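Local coordinates for protein transcriptional regulator, MarR family (Neisseria meningitidis serogroup B, PDB 3G3Z) that probably binds DNA as a dimeric MarR-family winged helix-turn-helix transcription factor, at residues A[21-26]-A[103-108]. Sequence-based numbering, arbitrary orientation.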
ATOM      1  N   ASP A  21       3.665  -2.617  -6.471  1.00 18.75           N
ATOM      2  CA  ASP A  21       3.112  -1.858  -7.583  1.00 19.68           C
ATOM      3  C   ASP A  21       4.148  -1.555  -8.660  1.00 19.40           C
ATOM      4  O   ASP A  21       3.828  -1.535  -9.843  1.00 21.43           O
ATOM      5  CB  ASP A  21       2.492  -0.548  -7.096  1.00 23.22           C
ATOM      6  CG  ASP A  21       1.060  -0.716  -6.645  1.00 29.93           C
ATOM      7  OD1 ASP A  21       0.484   0.261  -6.121  1.00 36.68           O
ATOM      8  OD2 ASP A  21       0.505  -1.823  -6.812  1.00 34.71           O
ATOM      9  N   LYS A  22       5.387  -1.320  -8.243  1.00 18.35           N
ATOM     10  CA  LYS A  22       6.484  -1.064  -9.171  1.00 18.64           C
ATOM     11  C   LYS A  22       6.773  -2.312 -10.008  1.00 18.44           C
ATOM     12  O   LYS A  22       6.920  -2.223 -11.230  1.00 17.48           O
ATOM     13  CB  LYS A  22       7.726  -0.629  -8.404  1.00 20.74           C
ATOM     14  CG  LYS A  22       8.911  -0.248  -9.267  1.00 25.30           C
ATOM     15  CD  LYS A  22      10.125   0.043  -8.390  1.00 29.55           C
ATOM     16  CE  LYS A  22      10.073   1.450  -7.826  1.00 32.17           C
ATOM     17  NZ  LYS A  22      11.123   1.653  -6.794  1.00 35.47           N
ATOM     18  N   TRP A  23       6.828  -3.474  -9.355  1.00 16.92           N
ATOM     19  CA  TRP A  23       7.001  -4.730 -10.078  1.00 18.41           C
ATOM     20  C   TRP A  23       5.884  -4.933 -11.110  1.00 16.61           C
ATOM     21  O   TRP A  23       6.157  -5.259 -12.262  1.00 18.82           O
ATOM     22  CB  TRP A  23       7.071  -5.934  -9.131  1.00 16.88           C
ATOM     23  CG  TRP A  23       7.186  -7.186  -9.895  1.00 15.17           C
ATOM     24  CD1 TRP A  23       8.328  -7.728 -10.415  1.00 15.52           C
ATOM     25  CD2 TRP A  23       6.113  -8.043 -10.304  1.00 15.07           C
ATOM     26  NE1 TRP A  23       8.034  -8.884 -11.093  1.00 14.28           N
ATOM     27  CE2 TRP A  23       6.682  -9.096 -11.048  1.00 14.75           C
ATOM     28  CE3 TRP A  23       4.727  -8.024 -10.111  1.00 12.95           C
ATOM     29  CZ2 TRP A  23       5.911 -10.122 -11.596  1.00 15.35           C
ATOM     30  CZ3 TRP A  23       3.966  -9.041 -10.652  1.00 11.25           C
ATOM     31  CH2 TRP A  23       4.555 -10.073 -11.382  1.00 11.28           C
ATOM     32  N   ILE A  24       4.634  -4.738 -10.691  1.00 15.98           N
ATOM     33  CA  ILE A  24       3.487  -4.842 -11.588  1.00 14.41           C
ATOM     34  C   ILE A  24       3.679  -3.924 -12.797  1.00 16.02           C
ATOM     35  O   ILE A  24       3.403  -4.321 -13.936  1.00 12.67           O
ATOM     36  CB  ILE A  24       2.141  -4.501 -10.876  1.00 13.67           C
ATOM     37  CG1 ILE A  24       1.786  -5.578  -9.839  1.00 12.82           C
ATOM     38  CG2 ILE A  24       1.022  -4.358 -11.893  1.00 11.65           C
ATOM     39  CD1 ILE A  24       0.486  -5.324  -9.025  1.00  6.76           C
ATOM     40  N   GLY A  25       4.171  -2.709 -12.541  1.00 15.86           N
ATOM     41  CA  GLY A  25       4.371  -1.713 -13.595  1.00 17.94           C
ATOM     42  C   GLY A  25       5.428  -2.141 -14.597  1.00 18.21           C
ATOM     43  O   GLY A  25       5.365  -1.764 -15.765  1.00 18.11           O
ATOM     44  N   GLN A  26       6.398  -2.933 -14.130  1.00 19.84           N
ATOM     45  CA  GLN A  26       7.461  -3.482 -14.979  1.00 18.97           C
ATOM     46  C   GLN A  26       6.973  -4.595 -15.900  1.00 18.32           C
ATOM     47  O   GLN A  26       7.723  -5.041 -16.784  1.00 19.72           O
ATOM     48  CB  GLN A  26       8.663  -3.966 -14.146  1.00 17.83           C
ATOM     49  CG  GLN A  26       9.403  -2.852 -13.388  1.00 16.82           C
ATOM     50  CD  GLN A  26       9.864  -1.717 -14.293  1.00 21.12           C
ATOM     51  OE1 GLN A  26      10.809  -1.862 -15.072  1.00 22.37           O
ATOM     52  NE2 GLN A  26       9.187  -0.584 -14.204  1.00 17.55           N
ATOM     53  N   THR A 103       1.835 -14.664 -15.475  1.00 20.87           N
ATOM     54  CA  THR A 103       1.922 -15.664 -14.407  1.00 22.51           C
ATOM     55  C   THR A 103       3.346 -16.182 -14.278  1.00 21.52           C
ATOM     56  O   THR A 103       3.830 -16.429 -13.170  1.00 23.46           O
ATOM     57  CB  THR A 103       0.970 -16.840 -14.630  1.00 23.47           C
ATOM     58  OG1 THR A 103       1.261 -17.455 -15.892  1.00 25.47           O
ATOM     59  CG2 THR A 103      -0.465 -16.350 -14.616  1.00 22.25           C
ATOM     60  N   GLU A 104       4.027 -16.321 -15.409  1.00 20.66           N
ATOM     61  CA  GLU A 104       5.396 -16.824 -15.385  1.00 25.19           C
ATOM     62  C   GLU A 104       6.361 -15.865 -14.695  1.00 22.33           C
ATOM     63  O   GLU A 104       7.147 -16.282 -13.849  1.00 21.84           O
ATOM     64  CB  GLU A 104       5.874 -17.183 -16.789  1.00 25.02           C
ATOM     65  CG  GLU A 104       5.316 -18.494 -17.276  1.00 33.12           C
ATOM     66  CD  GLU A 104       5.547 -18.704 -18.759  1.00 40.83           C
ATOM     67  OE1 GLU A 104       6.726 -18.728 -19.179  1.00 44.02           O
ATOM     68  OE2 GLU A 104       4.550 -18.849 -19.501  1.00 39.45           O
ATOM     69  N   SER A 105       6.297 -14.583 -15.051  1.00 23.31           N
ATOM     70  CA  SER A 105       7.145 -13.577 -14.406  1.00 25.68           C
ATOM     71  C   SER A 105       6.806 -13.411 -12.931  1.00 23.07           C
ATOM     72  O   SER A 105       7.702 -13.184 -12.118  1.00 23.63           O
ATOM     73  CB  SER A 105       7.086 -12.228 -15.126  1.00 25.40           C
ATOM     74  OG  SER A 105       5.756 -11.848 -15.374  1.00 34.28           O
ATOM     75  N   ALA A 106       5.520 -13.537 -12.595  1.00 22.99           N
ATOM     76  CA  ALA A 106       5.069 -13.499 -11.196  1.00 21.30           C
ATOM     77  C   ALA A 106       5.648 -14.651 -10.397  1.00 19.54           C
ATOM     78  O   ALA A 106       6.120 -14.453  -9.273  1.00 18.52           O
ATOM     79  CB  ALA A 106       3.559 -13.516 -11.116  1.00 22.95           C
ATOM     80  N   GLN A 107       5.619 -15.846 -10.991  1.00 17.31           N
ATOM     81  CA  GLN A 107       6.161 -17.041 -10.363  1.00 18.44           C
ATOM     82  C   GLN A 107       7.686 -16.935 -10.251  1.00 20.10           C
ATOM     83  O   GLN A 107       8.272 -17.343  -9.254  1.00 20.65           O
ATOM     84  CB  GLN A 107       5.731 -18.300 -11.129  1.00 18.56           C
ATOM     85  CG  GLN A 107       6.172 -19.623 -10.476  1.00 20.88           C
ATOM     86  CD  GLN A 107       5.657 -19.796  -9.056  1.00 22.45           C
ATOM     87  OE1 GLN A 107       4.485 -19.548  -8.769  1.00 26.38           O
ATOM     88  NE2 GLN A 107       6.530 -20.245  -8.165  1.00 25.81           N
ATOM     89  N   GLU A 108       8.316 -16.341 -11.260  1.00 20.82           N
ATOM     90  CA  GLU A 108       9.747 -16.080 -11.211  1.00 21.76           C
ATOM     91  C   GLU A 108      10.119 -15.077 -10.114  1.00 21.46           C
ATOM     92  O   GLU A 108      11.043 -15.324  -9.336  1.00 20.93           O
ATOM     93  CB  GLU A 108      10.240 -15.602 -12.566  1.00 20.21           C
ATOM     94  CG  GLU A 108      11.736 -15.562 -12.667  1.00 30.85           C
ATOM     95  CD  GLU A 108      12.210 -14.757 -13.851  1.00 38.14           C
ATOM     96  OE1 GLU A 108      11.567 -14.834 -14.925  1.00 43.69           O
ATOM     97  OE2 GLU A 108      13.225 -14.045 -13.702  1.00 41.10           O
TER
HETATM   98  O   HOH W   1       9.656 -10.962 -12.404  1.00 14.25           O
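At W23 on the last turn of helix 5-25 and at S105 and A106 in the middle of helix 93-117, the two backbones stand well apart: the CA atoms of W23 and A106 lie 9.0 Å from each other, too far for backbone contact. Each segment keeps its own helical bonding, as in the 2.9 Å bond from Q107 N to T103 O. The pair is a useful example of how one large side chain can join two such helices.

The indole crosses this interval because CG is anti to the backbone N (chi1 178°), which extends the ring outward from its helix. Its six-membered end does the touching. CH2 meets A106 CA at 3.5 Å, approached obliquely, and the A106 methyl carbon CB lies 3.6 Å from the same ring atom. S105 O comes to the ring's edge near its plane, 3.6 Å from CZ2. In the MarR winged-helix fold, helix 93-117 follows the two-stranded wing, while the terminal helices take part in the dimer interface; the tryptophan lies between the N-terminal helix 5-25 and helix 93-117, beside I140 of the second subunit, which packs against it. F109 stacks on its ring, and Y38 of helix 31-43 touches A106.

The polar edge of the indole is served by water. NE1 donates to a water lying in the ring plane, 2.9 Å away, and that water donates in turn to S105 O over 3.0 Å. This bridge satisfies the buried residue's N-H and probably limits rotation of the ring. The S105 hydroxyl, with chi1 at 48°, turns back to P101 O, its main partner. Q27, just past helix 5-25, holds W23 O through NE2 and brings OE1 within hydrogen-bonding distance of S105 OG, whose single proton can serve only one acceptor at a time.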